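PDB 6X3B: GDP-6-deoxy-D-mannose reductase from Pseudomonas aeruginosa, which probably reduces GDP-4-dehydro-6-deoxy-D-mannose to GDP-rhamnose with NADPH as hydride donor, in the pathway to bacterial O-antigen. Local coordinates for residues F179-P184 against L223-V228; Y232-S237 against T298-E303; I259-D264 against T305-L310. All blocks are in the same frame, centred on the assembly; numbering follows the deposited sequence.

Contact 1: F179-P184 against L223-V228; sequences FNHIGP and LDVQDV. With NDP (NADPH dihydro-nicotinamide-adenine-dinucleotide phosphate), chain E.
Leu223 pairs in parallel with the strand of His181: its N donates to Asn180 O at 2.9 Å, and its O takes Ile182 N at 2.9 Å through a bent bond (134° at the hydrogen). The same oxygen lies near the CA of His181, whose side chain shares a sheet face with that of Leu223. Asp224 lies with Ile182 on the other face and closes the strand as the N-cap of helix 225-238. Its OD1 receives Gln226 N on the anti side at 2.9 Å, while OD2 is hydrogen-bonded to Ser309, so that both carboxylate oxygens are held. Val225 continues the pairing into the first helical turn, its N bonded to Ile182 O at 2.9 Å and its CG1 resting against the CA of Gly183. One turn on, Val228 turns its side chain back toward the strand and lays CG2 over the centre of the His181 ring. In this CH-pi contact Val228 CG2 stands 4.1 Å from the centroid of the His181 ring and 7° off its normal. The opposite face of the imidazole carries the nicotinamide, offset toward the rim, with His181 ND1 3.3 Å from C4N of the cofactor. With CG anti to the carbonyl carbon (chi1 -74°), the ring stands beside its own backbone N and can reach back along the strand. There His181 ND1 donates to Phe179 O at 3.0 Å, nearly in the ring plane, which fixes the rotation of the imidazole. The strand and helix start thus hold a histidine flat between a valine methyl and the dihydronicotinamide, next to the carbon that carries the transferable hydride, as expected at the cofactor site of a Rossmann-fold reductase of this family.

Contact 2: Y232-S237 against T298-E303; sequences YLRLLS and TGWKPE
Arg234 reaches from helix 225-238 to the carbonyl of Thr298, its NE donating to Thr298 O at 3.1 Å through a fairly straight bond (164° at the hydrogen). The oxygen lies at the edge of the guanidinium, within its plane, yet NE comes from above the carbonyl plane and does not follow a lone pair. A second, weak bond from Arg234 NH2 reaches Thr298 O at 3.4 Å, so two N-H groups of one guanidinium share a single acceptor. The bend of the arginine chain at chi3 (79°) swings the group onto this carbonyl, at the point where helix 292-298 ends. Beside it, Thr298 OG1 accepts Trp300 N at 3.0 Å in an ST turn, while its hydroxyl is also hydrogen-bonded to Leu294 O. Gly299 carries the chain through the turn with positive phi (84°). Around these bonds the packing is aliphatic. The CD of Arg234 presses on Trp300 CB at 3.7 Å and lies at the edge of the indole, near its plane. Nearer the backbone, Arg234 CB meets Thr298 CB at 3.9 Å. Thr298 CG2 touches Leu235 CD2 at 3.8 Å. The indole is held separately by a bond from NE1 to Asp227 O, near the start of helix 225-238, and meets His291 edge-to-face. The contact thereby lays the loop between helices 292-298 and 306-320 along one flank of helix 225-238, whose Tyr232 and Leu235 pack on strand 172-182 of the central sheet and whose Leu236 packs on strand 119-123.

Contact 3: I259-D264 against T305-L310; sequences IELLAD and TIKQSL
Leu310 and Ile306, which both touch helix 255-266, are joined by the shortest polar bond here, Leu310 N to Ile306 O at 2.8 Å, in the first turn of helix 306-320. That turn is capped by Thr305, whose OG1 accepts Gln308 N at 3.2 Å. Between the two helices the contact itself is apolar. Leu310 forks between two neighbouring leucines, one methyl for each. Its CD1 lies against Leu261 CD2 at 3.6 Å, whereas Leu310 CD2 lies 3.8 Å from Leu262 CD2. Leu262 crosses the Leu310 side chain at about a right angle and sets its own CD2 3.7 Å from Leu310 CB, close also to the carbonyl oxygen of that residue. Leu261 extends straight at the partner helix because its CG is anti to the backbone N (chi1 -176°). Its CD2 therefore also reaches Ile306 CG2 at 4.3 Å and the backbone of Lys307, whose chain runs off toward solvent. The short helical segments cross at -65° with their axes 10.1 Å apart, a spacing filled by these branched side chains. Leu258 and Ile265 extend the same apolar seam along helix 255-266. Behind it, Leu262 packs on Ala195 and Ile199 of helix 191-203, where Ile192 meets Leu310, while Ile306 rests on Ile182 at the end of strand 172-182.

Overall arrangement
Contact 1 lies deepest, in the central sheet beside the cofactor, and is built from strand pairing and a sandwiched histidine. Contacts 2 and 3 lie farther from the chain centre, contact 3 farthest and only partly buried. Helix 225-238 serves both contact 1, with its start, and contact 2, with its later turns; contact 2 is polar at a helix end, with an arginine gripping a carbonyl. Contact 3 joins two helices by apolar packing, mostly of leucines. Segments 298-303 and 305-310 nearly follow one another, so this late part of the chain runs from contact 2 past Asp227 into contact 3, where Ile306 and Ser309 meet Ile182 and Asp224 of contact 1.

Contact 1: F179-P184 against L223-V228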
loop_
_atom_site.group_PDB
_atom_site.type_symbol
_atom_site.label_atom_id
_atom_site.label_comp_id
_atom_site.label_asym_id
_atom_site.label_seq_id
_atom_site.Cartn_x
_atom_site.Cartn_y
_atom_site.Cartn_z
ATOM N N PHE A 179 11.822 -10.078 -9.391
ATOM C CA PHE A 179 11.251 -9.966 -10.723
ATOM C C PHE A 179 10.995 -11.385 -11.243
ATOM O O PHE A 179 10.677 -12.273 -10.445
ATOM C CB PHE A 179 12.167 -9.100 -11.607
ATOM C CG PHE A 179 12.099 -7.605 -11.260
ATOM C CD1 PHE A 179 12.367 -7.165 -9.970
ATOM C CD2 PHE A 179 11.731 -6.662 -12.213
ATOM C CE1 PHE A 179 12.305 -5.803 -9.635
ATOM C CE2 PHE A 179 11.671 -5.305 -11.896
ATOM C CZ PHE A 179 11.950 -4.873 -10.598
ATOM N N ASN A 180 11.036 -11.572 -12.561
ATOM C CA ASN A 180 10.670 -12.878 -13.175
ATOM C C ASN A 180 11.511 -14.040 -12.630
ATOM O O ASN A 180 12.733 -13.888 -12.517
ATOM C CB ASN A 180 10.632 -12.803 -14.700
ATOM C CG ASN A 180 9.466 -11.975 -15.196
ATOM O OD1 ASN A 180 9.467 -10.758 -15.055
ATOM N ND2 ASN A 180 8.465 -12.629 -15.758
ATOM N N HIS A 181 10.891 -15.151 -12.327
ATOM C CA HIS A 181 11.527 -16.393 -11.816
ATOM C C HIS A 181 11.512 -17.455 -12.917
ATOM O O HIS A 181 10.557 -17.475 -13.704
ATOM C CB HIS A 181 10.673 -17.044 -10.717
ATOM C CG HIS A 181 10.657 -16.381 -9.383
ATOM N ND1 HIS A 181 10.482 -15.031 -9.230
ATOM C CD2 HIS A 181 10.717 -16.892 -8.136
ATOM C CE1 HIS A 181 10.471 -14.728 -7.952
ATOM N NE2 HIS A 181 10.610 -15.853 -7.263
ATOM N N ILE A 182 12.476 -18.323 -12.942
ATOM C CA ILE A 182 12.513 -19.483 -13.875
ATOM C C ILE A 182 12.845 -20.714 -13.028
ATOM O O ILE A 182 13.841 -20.663 -12.293
ATOM C CB ILE A 182 13.534 -19.301 -15.014
ATOM C CG1 ILE A 182 13.237 -18.072 -15.873
ATOM C CG2 ILE A 182 13.597 -20.561 -15.860
ATOM C CD1 ILE A 182 14.216 -17.876 -17.003
ATOM N N GLY A 183 12.010 -21.750 -13.085
ATOM C CA GLY A 183 12.313 -22.952 -12.343
ATOM C C GLY A 183 11.291 -24.050 -12.556
ATOM O O GLY A 183 10.164 -23.813 -12.993
ATOM N N PRO A 184 11.685 -25.289 -12.274
ATOM C CA PRO A 184 10.704 -26.381 -12.240
ATOM C C PRO A 184 9.594 -26.070 -11.247
ATOM O O PRO A 184 9.854 -25.652 -10.115
ATOM C CB PRO A 184 11.535 -27.592 -11.798
ATOM C CG PRO A 184 12.935 -27.255 -12.173
ATOM C CD PRO A 184 13.062 -25.752 -12.058
ATOM N N LEU A 223 15.490 -14.400 -13.246
ATOM C CA LEU A 223 16.441 -15.119 -12.406
ATOM C C LEU A 223 16.019 -16.577 -12.270
ATOM O O LEU A 223 14.826 -16.886 -12.190
ATOM C CB LEU A 223 16.527 -14.510 -10.996
ATOM C CG LEU A 223 17.226 -13.164 -10.827
ATOM C CD1 LEU A 223 16.971 -12.638 -9.420
ATOM C CD2 LEU A 223 18.720 -13.328 -11.082
ATOM N N ASP A 224 16.999 -17.477 -12.202
ATOM C CA ASP A 224 16.702 -18.820 -11.728
ATOM C C ASP A 224 16.173 -18.753 -10.303
ATOM O O ASP A 224 16.632 -17.939 -9.495
ATOM C CB ASP A 224 17.953 -19.711 -11.754
ATOM C CG ASP A 224 17.602 -21.186 -11.608
ATOM O OD1 ASP A 224 17.481 -21.678 -10.466
ATOM O OD2 ASP A 224 17.416 -21.838 -12.648
ATOM N N VAL A 225 15.216 -19.630 -9.984
ATOM C CA VAL A 225 14.650 -19.653 -8.635
ATOM C C VAL A 225 15.734 -19.840 -7.577
ATOM O O VAL A 225 15.607 -19.343 -6.454
ATOM C CB VAL A 225 13.559 -20.744 -8.539
ATOM C CG1 VAL A 225 14.137 -22.126 -8.832
ATOM C CG2 VAL A 225 12.853 -20.708 -7.178
ATOM N N GLN A 226 16.814 -20.550 -7.911
ATOM C CA GLN A 226 17.882 -20.742 -6.932
ATOM C C GLN A 226 18.634 -19.442 -6.645
ATOM O O GLN A 226 19.088 -19.223 -5.512
ATOM C CB GLN A 226 18.860 -21.813 -7.410
ATOM C CG GLN A 226 20.004 -22.023 -6.416
ATOM C CD GLN A 226 20.961 -23.118 -6.833
ATOM O OE1 GLN A 226 20.553 -24.259 -7.053
ATOM N NE2 GLN A 226 22.246 -22.777 -6.940
ATOM N N ASP A 227 18.790 -18.577 -7.649
ATOM C CA ASP A 227 19.409 -17.280 -7.382
ATOM C C ASP A 227 18.475 -16.395 -6.570
ATOM O O ASP A 227 18.932 -15.626 -5.712
ATOM C CB ASP A 227 19.807 -16.594 -8.689
ATOM C CG ASP A 227 21.096 -17.155 -9.266
ATOM O OD1 ASP A 227 21.956 -17.603 -8.476
ATOM O OD2 ASP A 227 21.248 -17.158 -10.501
ATOM N N VAL A 228 17.161 -16.511 -6.811
ATOM C CA VAL A 228 16.186 -15.790 -6.000
ATOM C C VAL A 228 16.269 -16.240 -4.549
ATOM O O VAL A 228 16.295 -15.417 -3.628
ATOM C CB VAL A 228 14.768 -15.981 -6.565
ATOM C CG1 VAL A 228 13.752 -15.310 -5.656
ATOM C CG2 VAL A 228 14.678 -15.431 -7.977
HETATM P PA NDP E . 2.549 -20.438 -5.090
HETATM O O1A NDP E . 1.198 -19.944 -5.483
HETATM O O2A NDP E . 3.192 -21.493 -5.926
HETATM O O5B NDP E . 2.518 -20.919 -3.563
HETATM C C5B NDP E . 1.666 -20.220 -2.625
HETATM C C4B NDP E . 1.799 -20.863 -1.267
HETATM O O4B NDP E . 0.965 -20.152 -0.316
HETATM C C3B NDP E . 1.378 -22.338 -1.177
HETATM O O3B NDP E . 2.283 -23.076 -0.364
HETATM C C2B NDP E . -0.014 -22.257 -0.565
HETATM O O2B NDP E . -0.310 -23.442 0.169
HETATM C C1B NDP E . 0.159 -21.074 0.377
HETATM N N9A NDP E . -1.092 -20.423 0.743
HETATM C C8A NDP E . -1.988 -19.823 -0.105
HETATM N N7A NDP E . -3.031 -19.325 0.510
HETATM C C5A NDP E . -2.811 -19.617 1.848
HETATM C C6A NDP E . -3.556 -19.356 3.013
HETATM N N6A NDP E . -4.720 -18.712 2.970
HETATM N N1A NDP E . -3.058 -19.783 4.197
HETATM C C2A NDP E . -1.886 -20.428 4.191
HETATM N N3A NDP E . -1.096 -20.731 3.164
HETATM C C4A NDP E . -1.619 -20.294 2.005
HETATM O O3 NDP E . 3.549 -19.191 -4.999
HETATM P PN NDP E . 5.054 -19.022 -5.520
HETATM O O1N NDP E . 5.921 -19.989 -4.785
HETATM O O2N NDP E . 5.049 -19.064 -7.010
HETATM O O5D NDP E . 5.387 -17.533 -5.032
HETATM C C5D NDP E . 6.063 -17.348 -3.765
HETATM C C4D NDP E . 6.084 -15.878 -3.429
HETATM O O4D NDP E . 6.824 -15.170 -4.456
HETATM C C3D NDP E . 4.712 -15.194 -3.345
HETATM O O3D NDP E . 4.678 -14.241 -2.292
HETATM C C2D NDP E . 4.596 -14.545 -4.722
HETATM O O2D NDP E . 3.721 -13.427 -4.734
HETATM C C1D NDP E . 6.038 -14.135 -4.996
HETATM N N1N NDP E . 6.333 -14.022 -6.455
HETATM C C2N NDP E . 6.436 -15.136 -7.243
HETATM C C3N NDP E . 6.853 -15.062 -8.544
HETATM C C7N NDP E . 6.690 -16.259 -9.400
HETATM O O7N NDP E . 6.979 -16.199 -10.599
HETATM N N7N NDP E . 6.235 -17.372 -8.842
HETATM C C4N NDP E . 7.447 -13.782 -9.025
HETATM C C5N NDP E . 7.232 -12.646 -8.115
HETATM C C6N NDP E . 6.503 -12.787 -7.033
HETATM P P2B NDP E . -1.570 -24.228 -0.467
HETATM O O1X NDP E . -1.771 -25.449 0.405
HETATM O O2X NDP E . -2.756 -23.289 -0.416
HETATM O O3X NDP E . -1.191 -24.594 -1.887
#

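Contact 2: Y232-S237 against T298-E303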
loop_
_atom_site.group_PDB
_atom_site.type_symbol
_atom_site.label_atom_id
_atom_site.label_comp_id
_atom_site.label_asym_id
_atom_site.label_seq_id
_atom_site.Cartn_x
_atom_site.Cartn_y
_atom_site.Cartn_z
ATOM N N TYR A 232 17.306 -14.199 -0.941
ATOM C CA TYR A 232 16.509 -14.081 0.287
ATOM C C TYR A 232 17.330 -14.443 1.515
ATOM O O TYR A 232 17.233 -13.785 2.564
ATOM C CB TYR A 232 15.261 -14.983 0.242
ATOM C CG TYR A 232 14.250 -14.652 -0.835
ATOM C CD1 TYR A 232 14.326 -13.463 -1.564
ATOM C CD2 TYR A 232 13.226 -15.548 -1.128
ATOM C CE1 TYR A 232 13.402 -13.179 -2.578
ATOM C CE2 TYR A 232 12.289 -15.285 -2.120
ATOM C CZ TYR A 232 12.374 -14.099 -2.846
ATOM O OH TYR A 232 11.456 -13.812 -3.839
ATOM N N LEU A 233 18.126 -15.508 1.417
ATOM C CA LEU A 233 18.941 -15.914 2.567
ATOM C C LEU A 233 20.028 -14.884 2.874
ATOM O O LEU A 233 20.362 -14.651 4.048
ATOM C CB LEU A 233 19.556 -17.288 2.301
ATOM C CG LEU A 233 18.540 -18.442 2.189
ATOM C CD1 LEU A 233 19.265 -19.754 1.870
ATOM C CD2 LEU A 233 17.695 -18.584 3.470
ATOM N N ARG A 234 20.612 -14.276 1.839
ATOM C CA ARG A 234 21.617 -13.233 2.087
ATOM C C ARG A 234 20.983 -11.967 2.654
ATOM O O ARG A 234 21.616 -11.246 3.442
ATOM C CB ARG A 234 22.377 -12.922 0.803
ATOM C CG ARG A 234 23.170 -14.119 0.288
ATOM C CD ARG A 234 24.232 -13.699 -0.687
ATOM N NE ARG A 234 25.381 -13.172 0.021
ATOM C CZ ARG A 234 26.391 -13.914 0.458
ATOM N NH1 ARG A 234 26.387 -15.223 0.248
ATOM N NH2 ARG A 234 27.395 -13.345 1.114
ATOM N N LEU A 235 19.723 -11.706 2.297
ATOM C CA LEU A 235 19.003 -10.610 2.930
ATOM C C LEU A 235 18.798 -10.878 4.417
ATOM O O LEU A 235 18.989 -9.977 5.249
ATOM C CB LEU A 235 17.668 -10.383 2.218
ATOM C CG LEU A 235 17.784 -9.579 0.926
ATOM C CD1 LEU A 235 16.439 -9.559 0.176
ATOM C CD2 LEU A 235 18.264 -8.172 1.241
ATOM N N LEU A 236 18.387 -12.109 4.772
ATOM C CA LEU A 236 18.274 -12.467 6.185
ATOM C C LEU A 236 19.594 -12.237 6.907
ATOM O O LEU A 236 19.608 -11.785 8.056
ATOM C CB LEU A 236 17.875 -13.933 6.347
ATOM C CG LEU A 236 16.500 -14.364 5.827
ATOM C CD1 LEU A 236 16.291 -15.844 6.163
ATOM C CD2 LEU A 236 15.401 -13.532 6.474
ATOM N N SER A 237 20.708 -12.567 6.252
ATOM C CA SER A 237 22.006 -12.420 6.910
ATOM C C SER A 237 22.476 -10.972 6.959
ATOM O O SER A 237 23.147 -10.585 7.920
ATOM C CB SER A 237 23.073 -13.254 6.203
ATOM O OG SER A 237 22.836 -14.635 6.374
ATOM N N THR A 298 24.468 -6.966 0.619
ATOM C CA THR A 298 24.578 -8.380 0.942
ATOM C C THR A 298 25.725 -9.099 0.268
ATOM O O THR A 298 26.067 -10.199 0.709
ATOM C CB THR A 298 23.285 -9.130 0.568
ATOM O OG1 THR A 298 23.218 -9.275 -0.863
ATOM C CG2 THR A 298 22.057 -8.374 1.070
ATOM N N GLY A 299 26.297 -8.545 -0.800
ATOM C CA GLY A 299 27.268 -9.256 -1.603
ATOM C C GLY A 299 26.674 -10.169 -2.655
ATOM O O GLY A 299 27.424 -10.682 -3.500
ATOM N N TRP A 300 25.353 -10.357 -2.609
ATOM C CA TRP A 300 24.633 -11.259 -3.545
ATOM C C TRP A 300 24.932 -10.922 -5.010
ATOM O O TRP A 300 24.984 -9.731 -5.358
ATOM C CB TRP A 300 23.122 -11.226 -3.272
ATOM C CG TRP A 300 22.308 -12.073 -4.202
ATOM C CD1 TRP A 300 21.932 -13.370 -4.016
ATOM C CD2 TRP A 300 21.791 -11.690 -5.487
ATOM N NE1 TRP A 300 21.206 -13.814 -5.087
ATOM C CE2 TRP A 300 21.102 -12.807 -6.006
ATOM C CE3 TRP A 300 21.828 -10.515 -6.244
ATOM C CZ2 TRP A 300 20.459 -12.776 -7.241
ATOM C CZ3 TRP A 300 21.194 -10.488 -7.465
ATOM C CH2 TRP A 300 20.520 -11.603 -7.955
ATOM N N LYS A 301 25.107 -11.965 -5.822
ATOM C CA LYS A 301 25.308 -11.858 -7.287
ATOM C C LYS A 301 24.620 -13.067 -7.931
ATOM O O LYS A 301 24.601 -14.127 -7.294
ATOM C CB LYS A 301 26.800 -11.830 -7.628
ATOM C CG LYS A 301 27.132 -11.650 -9.103
ATOM C CD LYS A 301 28.620 -11.581 -9.381
ATOM C CE LYS A 301 28.951 -11.425 -10.851
ATOM N NZ LYS A 301 30.414 -11.361 -11.089
ATOM N N PRO A 302 23.992 -12.945 -9.120
ATOM C CA PRO A 302 23.379 -14.097 -9.780
ATOM C C PRO A 302 24.499 -15.069 -10.178
ATOM O O PRO A 302 25.532 -14.611 -10.605
ATOM C CB PRO A 302 22.734 -13.511 -11.043
ATOM C CG PRO A 302 22.618 -12.035 -10.758
ATOM C CD PRO A 302 23.790 -11.706 -9.860
ATOM N N GLU A 303 24.256 -16.372 -10.022
ATOM C CA GLU A 303 25.242 -17.390 -10.348
ATOM C C GLU A 303 24.805 -18.394 -11.410
ATOM O O GLU A 303 25.672 -19.069 -11.979
ATOM C CB GLU A 303 25.629 -18.183 -9.087
ATOM C CG GLU A 303 26.364 -17.363 -8.030
ATOM C CD GLU A 303 27.847 -17.312 -8.269
ATOM O OE1 GLU A 303 28.294 -16.432 -9.038
ATOM O OE2 GLU A 303 28.561 -18.165 -7.701
#

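Contact 3: I259-D264 against T305-L310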
loop_
_atom_site.group_PDB
_atom_site.type_symbol
_atom_site.label_atom_id
_atom_site.label_comp_id
_atom_site.label_asym_id
_atom_site.label_seq_id
_atom_site.Cartn_x
_atom_site.Cartn_y
_atom_site.Cartn_z
ATOM N N ILE A 259 12.717 -18.550 -26.030
ATOM C CA ILE A 259 12.050 -19.682 -26.681
ATOM C C ILE A 259 12.987 -20.362 -27.672
ATOM O O ILE A 259 13.049 -21.598 -27.746
ATOM C CB ILE A 259 10.750 -19.230 -27.367
ATOM C CG1 ILE A 259 9.682 -18.891 -26.332
ATOM C CG2 ILE A 259 10.219 -20.324 -28.301
ATOM C CD1 ILE A 259 8.488 -18.142 -26.947
ATOM N N GLU A 260 13.723 -19.568 -28.455
ATOM C CA GLU A 260 14.689 -20.135 -29.385
ATOM C C GLU A 260 15.769 -20.929 -28.653
ATOM O O GLU A 260 16.173 -22.004 -29.114
ATOM C CB GLU A 260 15.307 -19.028 -30.236
ATOM C CG GLU A 260 14.350 -18.537 -31.345
ATOM C CD GLU A 260 14.851 -17.292 -32.038
ATOM O OE1 GLU A 260 15.225 -17.373 -33.235
ATOM O OE2 GLU A 260 14.875 -16.227 -31.381
ATOM N N LEU A 261 16.244 -20.421 -27.509
ATOM C CA LEU A 261 17.250 -21.156 -26.747
ATOM C C LEU A 261 16.676 -22.444 -26.167
ATOM O O LEU A 261 17.378 -23.459 -26.095
ATOM C CB LEU A 261 17.837 -20.268 -25.643
ATOM C CG LEU A 261 18.975 -20.860 -24.799
ATOM C CD1 LEU A 261 20.112 -21.330 -25.694
ATOM C CD2 LEU A 261 19.494 -19.834 -23.775
ATOM N N LEU A 262 15.405 -22.437 -25.759
ATOM C CA LEU A 262 14.772 -23.680 -25.324
ATOM C C LEU A 262 14.767 -24.717 -26.447
ATOM O O LEU A 262 15.141 -25.873 -26.238
ATOM C CB LEU A 262 13.347 -23.413 -24.843
ATOM C CG LEU A 262 13.121 -22.922 -23.409
ATOM C CD1 LEU A 262 11.661 -22.471 -23.277
ATOM C CD2 LEU A 262 13.437 -23.995 -22.384
ATOM N N ALA A 263 14.320 -24.320 -27.644
ATOM C CA ALA A 263 14.331 -25.220 -28.795
ATOM C C ALA A 263 15.731 -25.743 -29.076
ATOM O O ALA A 263 15.912 -26.937 -29.346
ATOM C CB ALA A 263 13.777 -24.504 -30.029
ATOM N N ASP A 264 16.735 -24.865 -29.014
ATOM C CA ASP A 264 18.113 -25.284 -29.248
ATOM C C ASP A 264 18.554 -26.314 -28.213
ATOM O O ASP A 264 19.135 -27.353 -28.556
ATOM C CB ASP A 264 19.038 -24.058 -29.234
ATOM C CG ASP A 264 20.425 -24.362 -29.777
ATOM O OD1 ASP A 264 20.585 -25.383 -30.478
ATOM O OD2 ASP A 264 21.364 -23.583 -29.498
ATOM N N THR A 305 23.378 -19.533 -15.002
ATOM C CA THR A 305 23.207 -18.972 -16.338
ATOM C C THR A 305 21.805 -19.274 -16.859
ATOM O O THR A 305 21.153 -20.247 -16.454
ATOM C CB THR A 305 24.233 -19.529 -17.329
ATOM O OG1 THR A 305 24.023 -20.943 -17.487
ATOM C CG2 THR A 305 25.672 -19.262 -16.866
ATOM N N ILE A 306 21.360 -18.454 -17.812
ATOM C CA ILE A 306 20.040 -18.670 -18.393
ATOM C C ILE A 306 19.972 -20.038 -19.066
ATOM O O ILE A 306 18.984 -20.767 -18.919
ATOM C CB ILE A 306 19.682 -17.516 -19.356
ATOM C CG1 ILE A 306 18.285 -17.717 -19.944
ATOM C CG2 ILE A 306 20.711 -17.381 -20.465
ATOM C CD1 ILE A 306 17.243 -18.064 -18.917
ATOM N N LYS A 307 21.030 -20.435 -19.774
ATOM C CA LYS A 307 21.014 -21.745 -20.412
ATOM C C LYS A 307 20.813 -22.846 -19.383
ATOM O O LYS A 307 19.981 -23.730 -19.570
ATOM C CB LYS A 307 22.294 -21.970 -21.214
ATOM C CG LYS A 307 22.157 -23.063 -22.248
ATOM C CD LYS A 307 23.313 -23.065 -23.226
ATOM C CE LYS A 307 24.411 -24.003 -22.767
ATOM N NZ LYS A 307 25.389 -24.271 -23.868
ATOM N N GLN A 308 21.544 -22.794 -18.261
ATOM C CA GLN A 308 21.319 -23.813 -17.239
ATOM C C GLN A 308 19.881 -23.772 -16.723
ATOM O O GLN A 308 19.271 -24.824 -16.485
ATOM C CB GLN A 308 22.307 -23.668 -16.076
ATOM C CG GLN A 308 22.013 -24.662 -14.969
ATOM C CD GLN A 308 23.139 -24.811 -13.963
ATOM O OE1 GLN A 308 24.184 -24.168 -14.073
ATOM N NE2 GLN A 308 22.930 -25.678 -12.979
ATOM N N SER A 309 19.325 -22.565 -16.531
ATOM C CA SER A 309 17.954 -22.456 -16.038
ATOM C C SER A 309 16.968 -23.088 -17.003
ATOM O O SER A 309 16.023 -23.762 -16.585
ATOM C CB SER A 309 17.560 -20.988 -15.842
ATOM O OG SER A 309 18.304 -20.399 -14.803
ATOM N N LEU A 310 17.144 -22.834 -18.293
ATOM C CA LEU A 310 16.218 -23.361 -19.288
ATOM C C LEU A 310 16.371 -24.873 -19.447
ATOM O O LEU A 310 15.382 -25.595 -19.624
ATOM C CB LEU A 310 16.448 -22.650 -20.620
ATOM C CG LEU A 310 16.103 -21.161 -20.654
ATOM C CD1 LEU A 310 16.478 -20.561 -21.997
ATOM C CD2 LEU A 310 14.613 -20.951 -20.376
#